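2,3-bisphosphoglycerate-independent phosphoglycerate mutase (Pyrococcus horikoshii, PDB 2ZKT) probably catalyses the interconversion of 2-phosphoglycerate and 3-phosphoglycerate in glycolysis, as a metal-binding, cofactor-independent mutase of the alkaline phosphatase superfamily. Local coordinates at residues K237-A251 with R260-G274. Numbering follows the deposited sequence.
Sequences KFTEQWKVKAAGVIA and RAVGFDVYTPEGATG
F264 pushes CZ and CE1 over one face of the F238 ring, CZ coming within 3.6 Å of F238 CD2, with the two ring planes oblique at 42°. One face of F264 takes the methyl of A246 in a CH-pi contact, CB 3.8 Å from the ring centroid, while A247 O sits at the ring edge. F238 gets there with its CG anti to the backbone N (chi1 -166°), and W242 CD1 covers its opposite face. Shrinking F264 to an alanine would probably leave the A246 methyl and the F238 face away from W242 without their aromatic partner and open a gap between helix 238-242 and strand 246-249. Strands 246-249 and 265-267 run parallel, joined by helix 253-261 in a beta-alpha-beta crossover, with 265-267 at the edge of the mixed sheet. D265 N hydrogen-bonds to A246 O, and the ladder continues to I250 N on Y267 O at 2.8 Å. Beyond it T268 OG1 donates to I250 O at 2.8 Å. Y267 turns its ring edge to the A247 methyl, its OH hydrogen-bonded to Y294 OH. At the other end, F238 N hydrogen-bonds to V262 O (2.8 Å), just ahead of G263, whose Schellman motif closes helix 253-261.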
ATOM      1  N   LYS B 237     -24.278 -26.978 -13.834  1.00 57.25           N
ATOM      2  CA  LYS B 237     -22.934 -26.587 -13.433  1.00 55.78           C
ATOM      3  C   LYS B 237     -22.431 -25.365 -14.226  1.00 53.70           C
ATOM      4  O   LYS B 237     -22.961 -25.027 -15.296  1.00 50.71           O
ATOM      5  CB  LYS B 237     -21.978 -27.780 -13.597  1.00 56.76           C
ATOM      6  CG  LYS B 237     -22.628 -29.123 -13.229  1.00 60.82           C
ATOM      7  CD  LYS B 237     -21.616 -30.156 -12.730  1.00 64.66           C
ATOM      8  CE  LYS B 237     -21.226 -29.892 -11.275  1.00 66.35           C
ATOM      9  NZ  LYS B 237     -20.246 -30.893 -10.739  1.00 67.40           N
ATOM     10  N   PHE B 238     -21.414 -24.703 -13.671  1.00 50.78           N
ATOM     11  CA  PHE B 238     -20.803 -23.515 -14.272  1.00 50.92           C
ATOM     12  C   PHE B 238     -20.354 -23.813 -15.713  1.00 50.81           C
ATOM     13  O   PHE B 238     -20.727 -23.106 -16.659  1.00 50.35           O
ATOM     14  CB  PHE B 238     -19.589 -23.094 -13.424  1.00 50.15           C
ATOM     15  CG  PHE B 238     -19.068 -21.709 -13.727  1.00 49.19           C
ATOM     16  CD1 PHE B 238     -19.596 -20.595 -13.072  1.00 49.50           C
ATOM     17  CD2 PHE B 238     -18.027 -21.528 -14.639  1.00 48.32           C
ATOM     18  CE1 PHE B 238     -19.096 -19.315 -13.312  1.00 48.07           C
ATOM     19  CE2 PHE B 238     -17.514 -20.251 -14.895  1.00 46.57           C
ATOM     20  CZ  PHE B 238     -18.051 -19.137 -14.223  1.00 46.19           C
ATOM     21  N   THR B 239     -19.553 -24.873 -15.855  1.00 51.20           N
ATOM     22  CA  THR B 239     -19.013 -25.311 -17.147  1.00 50.47           C
ATOM     23  C   THR B 239     -20.070 -25.434 -18.236  1.00 51.17           C
ATOM     24  O   THR B 239     -19.878 -24.937 -19.352  1.00 50.52           O
ATOM     25  CB  THR B 239     -18.297 -26.684 -17.016  1.00 49.37           C
ATOM     26  OG1 THR B 239     -19.139 -27.587 -16.276  1.00 50.34           O
ATOM     27  CG2 THR B 239     -16.943 -26.531 -16.300  1.00 48.44           C
ATOM     28  N   GLU B 240     -21.191 -26.091 -17.928  1.00 52.53           N
ATOM     29  CA  GLU B 240     -22.233 -26.254 -18.938  1.00 55.42           C
ATOM     30  C   GLU B 240     -23.048 -24.981 -19.118  1.00 53.17           C
ATOM     31  O   GLU B 240     -23.415 -24.618 -20.241  1.00 52.53           O
ATOM     32  CB  GLU B 240     -23.157 -27.439 -18.596  1.00 54.84           C
ATOM     33  CG  GLU B 240     -23.898 -27.337 -17.275  1.00 60.07           C
ATOM     34  CD  GLU B 240     -24.803 -28.545 -17.025  1.00 62.35           C
ATOM     35  OE1 GLU B 240     -25.682 -28.813 -17.882  1.00 70.01           O
ATOM     36  OE2 GLU B 240     -24.638 -29.223 -15.977  1.00 69.09           O
ATOM     37  N   GLN B 241     -23.307 -24.288 -18.012  1.00 53.24           N
ATOM     38  CA  GLN B 241     -24.090 -23.055 -18.060  1.00 53.04           C
ATOM     39  C   GLN B 241     -23.487 -22.056 -19.059  1.00 50.77           C
ATOM     40  O   GLN B 241     -24.189 -21.518 -19.918  1.00 49.92           O
ATOM     41  CB  GLN B 241     -24.154 -22.441 -16.656  1.00 53.05           C
ATOM     42  CG  GLN B 241     -24.988 -21.179 -16.545  1.00 55.35           C
ATOM     43  CD  GLN B 241     -25.024 -20.643 -15.115  1.00 57.69           C
ATOM     44  OE1 GLN B 241     -25.556 -19.557 -14.858  1.00 65.14           O
ATOM     45  NE2 GLN B 241     -24.458 -21.407 -14.175  1.00 59.34           N
ATOM     46  N   TRP B 242     -22.177 -21.841 -18.960  1.00 50.29           N
ATOM     47  CA  TRP B 242     -21.484 -20.894 -19.830  1.00 48.84           C
ATOM     48  C   TRP B 242     -20.688 -21.546 -20.967  1.00 49.52           C
ATOM     49  O   TRP B 242     -20.073 -20.845 -21.778  1.00 49.19           O
ATOM     50  CB  TRP B 242     -20.552 -20.006 -18.983  1.00 47.53           C
ATOM     51  CG  TRP B 242     -21.272 -19.276 -17.868  1.00 47.04           C
ATOM     52  CD1 TRP B 242     -21.300 -19.615 -16.536  1.00 45.16           C
ATOM     53  CD2 TRP B 242     -22.097 -18.100 -17.999  1.00 44.70           C
ATOM     54  NE1 TRP B 242     -22.088 -18.727 -15.834  1.00 45.14           N
ATOM     55  CE2 TRP B 242     -22.589 -17.788 -16.704  1.00 44.50           C
ATOM     56  CE3 TRP B 242     -22.466 -17.284 -19.083  1.00 46.80           C
ATOM     57  CZ2 TRP B 242     -23.437 -16.686 -16.462  1.00 46.66           C
ATOM     58  CZ3 TRP B 242     -23.307 -16.186 -18.847  1.00 44.25           C
ATOM     59  CH2 TRP B 242     -23.781 -15.900 -17.543  1.00 44.66           C
ATOM     60  N   LYS B 243     -20.695 -22.881 -21.019  1.00 50.21           N
ATOM     61  CA  LYS B 243     -19.983 -23.624 -22.074  1.00 50.44           C
ATOM     62  C   LYS B 243     -18.496 -23.265 -22.108  1.00 50.52           C
ATOM     63  O   LYS B 243     -17.968 -22.806 -23.130  1.00 50.86           O
ATOM     64  CB  LYS B 243     -20.613 -23.334 -23.441  1.00 50.78           C
ATOM     65  CG  LYS B 243     -22.122 -23.579 -23.476  1.00 55.56           C
ATOM     66  CD  LYS B 243     -22.719 -23.150 -24.807  1.00 62.29           C
ATOM     67  CE  LYS B 243     -24.228 -23.353 -24.824  1.00 65.26           C
ATOM     68  NZ  LYS B 243     -24.830 -22.895 -26.109  1.00 69.76           N
ATOM     69  N   VAL B 244     -17.826 -23.495 -20.982  1.00 49.45           N
ATOM     70  CA  VAL B 244     -16.410 -23.192 -20.859  1.00 48.91           C
ATOM     71  C   VAL B 244     -15.702 -24.247 -20.006  1.00 49.38           C
ATOM     72  O   VAL B 244     -16.352 -25.052 -19.306  1.00 50.32           O
ATOM     73  CB  VAL B 244     -16.196 -21.816 -20.150  1.00 49.02           C
ATOM     74  CG1 VAL B 244     -16.844 -20.687 -20.954  1.00 51.65           C
ATOM     75  CG2 VAL B 244     -16.773 -21.874 -18.728  1.00 43.66           C
ATOM     76  N   LYS B 245     -14.367 -24.249 -20.088  1.00 48.01           N
ATOM     77  CA  LYS B 245     -13.557 -25.139 -19.260  1.00 50.26           C
ATOM     78  C   LYS B 245     -13.172 -24.182 -18.139  1.00 49.76           C
ATOM     79  O   LYS B 245     -12.686 -23.071 -18.412  1.00 49.45           O
ATOM     80  CB  LYS B 245     -12.294 -25.619 -19.999  1.00 49.51           C
ATOM     81  CG  LYS B 245     -12.578 -26.569 -21.158  1.00 52.26           C
ATOM     82  CD  LYS B 245     -11.297 -26.933 -21.905  1.00 52.80           C
ATOM     83  CE  LYS B 245     -11.594 -27.866 -23.077  1.00 61.38           C
ATOM     84  NZ  LYS B 245     -10.359 -28.220 -23.850  1.00 68.45           N
ATOM     85  N   ALA B 246     -13.412 -24.588 -16.891  1.00 50.31           N
ATOM     86  CA  ALA B 246     -13.115 -23.734 -15.751  1.00 49.42           C
ATOM     87  C   ALA B 246     -12.214 -24.393 -14.705  1.00 49.45           C
ATOM     88  O   ALA B 246     -12.495 -25.502 -14.237  1.00 50.65           O
ATOM     89  CB  ALA B 246     -14.432 -23.282 -15.103  1.00 48.71           C
ATOM     90  N   ALA B 247     -11.140 -23.690 -14.329  1.00 48.75           N
ATOM     91  CA  ALA B 247     -10.191 -24.181 -13.326  1.00 48.27           C
ATOM     92  C   ALA B 247     -10.017 -23.156 -12.202  1.00 49.14           C
ATOM     93  O   ALA B 247     -10.241 -21.962 -12.398  1.00 48.79           O
ATOM     94  CB  ALA B 247      -8.836 -24.460 -13.975  1.00 47.80           C
ATOM     95  N   GLY B 248      -9.607 -23.626 -11.026  1.00 48.98           N
ATOM     96  CA  GLY B 248      -9.400 -22.717  -9.902  1.00 47.72           C
ATOM     97  C   GLY B 248      -8.169 -23.030  -9.054  1.00 47.78           C
ATOM     98  O   GLY B 248      -7.851 -24.195  -8.792  1.00 47.27           O
ATOM     99  N   VAL B 249      -7.463 -21.979  -8.641  1.00 47.22           N
ATOM    100  CA  VAL B 249      -6.288 -22.118  -7.785  1.00 49.30           C
ATOM    101  C   VAL B 249      -6.805 -21.813  -6.381  1.00 49.78           C
ATOM    102  O   VAL B 249      -7.055 -20.654  -6.040  1.00 51.06           O
ATOM    103  CB  VAL B 249      -5.194 -21.099  -8.169  1.00 48.29           C
ATOM    104  CG1 VAL B 249      -4.034 -21.184  -7.186  1.00 50.30           C
ATOM    105  CG2 VAL B 249      -4.719 -21.367  -9.582  1.00 47.09           C
ATOM    106  N   ILE B 250      -6.971 -22.849  -5.562  1.00 51.42           N
ATOM    107  CA  ILE B 250      -7.521 -22.650  -4.226  1.00 50.51           C
ATOM    108  C   ILE B 250      -6.840 -23.513  -3.167  1.00 51.63           C
ATOM    109  O   ILE B 250      -6.410 -24.630  -3.451  1.00 50.84           O
ATOM    110  CB  ILE B 250      -9.021 -22.997  -4.240  1.00 51.45           C
ATOM    111  CG1 ILE B 250      -9.675 -22.366  -5.480  1.00 46.95           C
ATOM    112  CG2 ILE B 250      -9.682 -22.546  -2.934  1.00 48.50           C
ATOM    113  CD1 ILE B 250     -11.097 -22.816  -5.726  1.00 49.08           C
ATOM    114  N   ALA B 251      -6.760 -22.994  -1.941  1.00 52.53           N
ATOM    115  CA  ALA B 251      -6.141 -23.736  -0.843  1.00 54.42           C
ATOM    116  C   ALA B 251      -7.170 -24.108   0.234  1.00 55.44           C
ATOM    117  O   ALA B 251      -7.290 -25.281   0.608  1.00 57.74           O
ATOM    118  CB  ALA B 251      -4.987 -22.918  -0.225  1.00 53.75           C
ATOM    119  N   ARG B 260     -15.739 -27.014  -6.542  1.00 47.79           N
ATOM    120  CA  ARG B 260     -15.907 -28.370  -7.075  1.00 49.32           C
ATOM    121  C   ARG B 260     -17.376 -28.677  -7.322  1.00 46.64           C
ATOM    122  O   ARG B 260     -17.740 -29.213  -8.374  1.00 48.45           O
ATOM    123  CB  ARG B 260     -15.309 -29.417  -6.115  1.00 49.18           C
ATOM    124  CG  ARG B 260     -13.836 -29.716  -6.404  1.00 53.56           C
ATOM    125  CD  ARG B 260     -13.144 -30.502  -5.294  1.00 53.05           C
ATOM    126  NE  ARG B 260     -11.735 -30.723  -5.629  1.00 58.00           N
ATOM    127  CZ  ARG B 260     -10.779 -31.021  -4.745  1.00 59.88           C
ATOM    128  NH1 ARG B 260     -11.071 -31.137  -3.451  1.00 62.89           N
ATOM    129  NH2 ARG B 260      -9.526 -31.187  -5.158  1.00 59.62           N
ATOM    130  N   ALA B 261     -18.219 -28.334  -6.346  1.00 46.09           N
ATOM    131  CA  ALA B 261     -19.653 -28.573  -6.480  1.00 45.76           C
ATOM    132  C   ALA B 261     -20.224 -27.941  -7.762  1.00 45.61           C
ATOM    133  O   ALA B 261     -21.049 -28.558  -8.427  1.00 47.67           O
ATOM    134  CB  ALA B 261     -20.397 -28.041  -5.248  1.00 44.46           C
ATOM    135  N   VAL B 262     -19.786 -26.731  -8.124  1.00 46.40           N
ATOM    136  CA  VAL B 262     -20.333 -26.099  -9.328  1.00 45.38           C
ATOM    137  C   VAL B 262     -19.616 -26.494 -10.624  1.00 45.57           C
ATOM    138  O   VAL B 262     -19.972 -26.019 -11.711  1.00 45.84           O
ATOM    139  CB  VAL B 262     -20.399 -24.544  -9.192  1.00 45.39           C
ATOM    140  CG1 VAL B 262     -21.249 -24.181  -7.976  1.00 43.27           C
ATOM    141  CG2 VAL B 262     -18.997 -23.944  -9.073  1.00 47.14           C
ATOM    142  N   GLY B 263     -18.608 -27.364 -10.507  1.00 45.87           N
ATOM    143  CA  GLY B 263     -17.931 -27.854 -11.704  1.00 44.67           C
ATOM    144  C   GLY B 263     -16.518 -27.422 -12.056  1.00 45.67           C
ATOM    145  O   GLY B 263     -16.061 -27.684 -13.172  1.00 45.64           O
ATOM    146  N   PHE B 264     -15.815 -26.766 -11.136  1.00 45.89           N
ATOM    147  CA  PHE B 264     -14.444 -26.337 -11.430  1.00 47.89           C
ATOM    148  C   PHE B 264     -13.427 -27.459 -11.205  1.00 49.39           C
ATOM    149  O   PHE B 264     -13.674 -28.385 -10.419  1.00 48.99           O
ATOM    150  CB  PHE B 264     -14.061 -25.142 -10.538  1.00 48.02           C
ATOM    151  CG  PHE B 264     -14.628 -23.830 -11.000  1.00 48.99           C
ATOM    152  CD1 PHE B 264     -15.982 -23.534 -10.818  1.00 49.58           C
ATOM    153  CD2 PHE B 264     -13.810 -22.883 -11.624  1.00 49.89           C
ATOM    154  CE1 PHE B 264     -16.505 -22.311 -11.246  1.00 53.19           C
ATOM    155  CE2 PHE B 264     -14.329 -21.659 -12.056  1.00 49.64           C
ATOM    156  CZ  PHE B 264     -15.673 -21.371 -11.869  1.00 48.84           C
ATOM    157  N   ASP B 265     -12.294 -27.381 -11.911  1.00 51.81           N
ATOM    158  CA  ASP B 265     -11.209 -28.352 -11.734  1.00 53.88           C
ATOM    159  C   ASP B 265     -10.265 -27.640 -10.757  1.00 55.02           C
ATOM    160  O   ASP B 265      -9.444 -26.820 -11.163  1.00 53.93           O
ATOM    161  CB  ASP B 265     -10.471 -28.631 -13.058  1.00 54.84           C
ATOM    162  CG  ASP B 265     -11.285 -29.484 -14.021  1.00 58.12           C
ATOM    163  OD1 ASP B 265     -12.165 -30.244 -13.556  1.00 64.32           O
ATOM    164  OD2 ASP B 265     -11.036 -29.414 -15.246  1.00 61.01           O
ATOM    165  N   VAL B 266     -10.383 -27.951  -9.468  1.00 55.90           N
ATOM    166  CA  VAL B 266      -9.560 -27.279  -8.468  1.00 56.92           C
ATOM    167  C   VAL B 266      -8.104 -27.739  -8.359  1.00 56.84           C
ATOM    168  O   VAL B 266      -7.801 -28.934  -8.387  1.00 57.57           O
ATOM    169  CB  VAL B 266     -10.242 -27.358  -7.075  1.00 56.67           C
ATOM    170  CG1 VAL B 266      -9.367 -26.700  -6.011  1.00 57.31           C
ATOM    171  CG2 VAL B 266     -11.601 -26.656  -7.140  1.00 57.50           C
ATOM    172  N   TYR B 267      -7.209 -26.757  -8.241  1.00 57.52           N
ATOM    173  CA  TYR B 267      -5.774 -26.991  -8.118  1.00 56.83           C
ATOM    174  C   TYR B 267      -5.255 -26.288  -6.874  1.00 57.72           C
ATOM    175  O   TYR B 267      -5.727 -25.202  -6.518  1.00 56.99           O
ATOM    176  CB  TYR B 267      -5.025 -26.427  -9.330  1.00 55.37           C
ATOM    177  CG  TYR B 267      -5.343 -27.123 -10.633  1.00 55.02           C
ATOM    178  CD1 TYR B 267      -6.439 -26.727 -11.407  1.00 51.22           C
ATOM    179  CD2 TYR B 267      -4.551 -28.175 -11.100  1.00 57.19           C
ATOM    180  CE1 TYR B 267      -6.738 -27.357 -12.609  1.00 53.71           C
ATOM    181  CE2 TYR B 267      -4.843 -28.820 -12.311  1.00 54.40           C
ATOM    182  CZ  TYR B 267      -5.937 -28.404 -13.063  1.00 53.46           C
ATOM    183  OH  TYR B 267      -6.237 -29.029 -14.262  1.00 53.27           O
ATOM    184  N   THR B 268      -4.283 -26.918  -6.220  1.00 58.53           N
ATOM    185  CA  THR B 268      -3.650 -26.360  -5.030  1.00 59.24           C
ATOM    186  C   THR B 268      -2.153 -26.552  -5.268  1.00 61.25           C
ATOM    187  O   THR B 268      -1.593 -27.602  -4.953  1.00 60.83           O
ATOM    188  CB  THR B 268      -4.061 -27.121  -3.759  1.00 59.08           C
ATOM    189  OG1 THR B 268      -5.493 -27.265  -3.719  1.00 57.70           O
ATOM    190  CG2 THR B 268      -3.591 -26.365  -2.517  1.00 57.89           C
ATOM    191  N   PRO B 269      -1.487 -25.538  -5.847  1.00 63.23           N
ATOM    192  CA  PRO B 269      -0.049 -25.637  -6.121  1.00 64.14           C
ATOM    193  C   PRO B 269       0.798 -25.785  -4.856  1.00 66.06           C
ATOM    194  O   PRO B 269       0.335 -25.505  -3.744  1.00 66.58           O
ATOM    195  CB  PRO B 269       0.241 -24.336  -6.874  1.00 64.05           C
ATOM    196  CG  PRO B 269      -0.692 -23.375  -6.212  1.00 64.17           C
ATOM    197  CD  PRO B 269      -1.981 -24.175  -6.141  1.00 63.34           C
ATOM    198  N   GLU B 270       2.042 -26.238  -5.043  1.00 66.45           N
ATOM    199  CA  GLU B 270       2.979 -26.432  -3.938  1.00 67.01           C
ATOM    200  C   GLU B 270       3.204 -25.116  -3.187  1.00 66.60           C
ATOM    201  O   GLU B 270       3.604 -24.113  -3.788  1.00 66.99           O
ATOM    202  CB  GLU B 270       4.324 -26.944  -4.476  1.00 68.16           C
ATOM    203  CG  GLU B 270       4.261 -28.314  -5.147  1.00 72.71           C
ATOM    204  CD  GLU B 270       3.972 -29.441  -4.163  1.00 79.46           C
ATOM    205  OE1 GLU B 270       4.740 -29.590  -3.183  1.00 83.20           O
ATOM    206  OE2 GLU B 270       2.981 -30.181  -4.371  1.00 82.38           O
ATOM    207  N   GLY B 271       2.944 -25.119  -1.878  1.00 65.14           N
ATOM    208  CA  GLY B 271       3.148 -23.912  -1.084  1.00 65.19           C
ATOM    209  C   GLY B 271       1.884 -23.176  -0.651  1.00 64.80           C
ATOM    210  O   GLY B 271       1.907 -22.424   0.334  1.00 64.83           O
ATOM    211  N   ALA B 272       0.783 -23.392  -1.374  1.00 64.29           N
ATOM    212  CA  ALA B 272      -0.488 -22.735  -1.060  1.00 63.24           C
ATOM    213  C   ALA B 272      -1.160 -23.411   0.143  1.00 62.48           C
ATOM    214  O   ALA B 272      -1.624 -24.550   0.052  1.00 63.33           O
ATOM    215  CB  ALA B 272      -1.410 -22.773  -2.288  1.00 62.22           C
ATOM    216  N   THR B 273      -1.225 -22.690   1.263  1.00 62.09           N
ATOM    217  CA  THR B 273      -1.803 -23.241   2.505  1.00 62.47           C
ATOM    218  C   THR B 273      -3.074 -22.505   2.975  1.00 62.15           C
ATOM    219  O   THR B 273      -3.774 -22.938   3.885  1.00 61.52           O
ATOM    220  CB  THR B 273      -0.764 -23.199   3.636  1.00 62.83           C
ATOM    221  OG1 THR B 273      -0.397 -21.836   3.905  1.00 62.05           O
ATOM    222  CG2 THR B 273       0.487 -23.995   3.245  1.00 62.11           C
ATOM    223  N   GLY B 274      -3.334 -21.334   2.365  1.00 62.01           N
ATOM    224  CA  GLY B 274      -4.487 -20.545   2.802  1.00 62.32           C
ATOM    225  C   GLY B 274      -4.212 -19.848   4.142  1.00 62.83           C
ATOM    226  O   GLY B 274      -5.109 -19.428   4.869  1.00 63.40           O
TER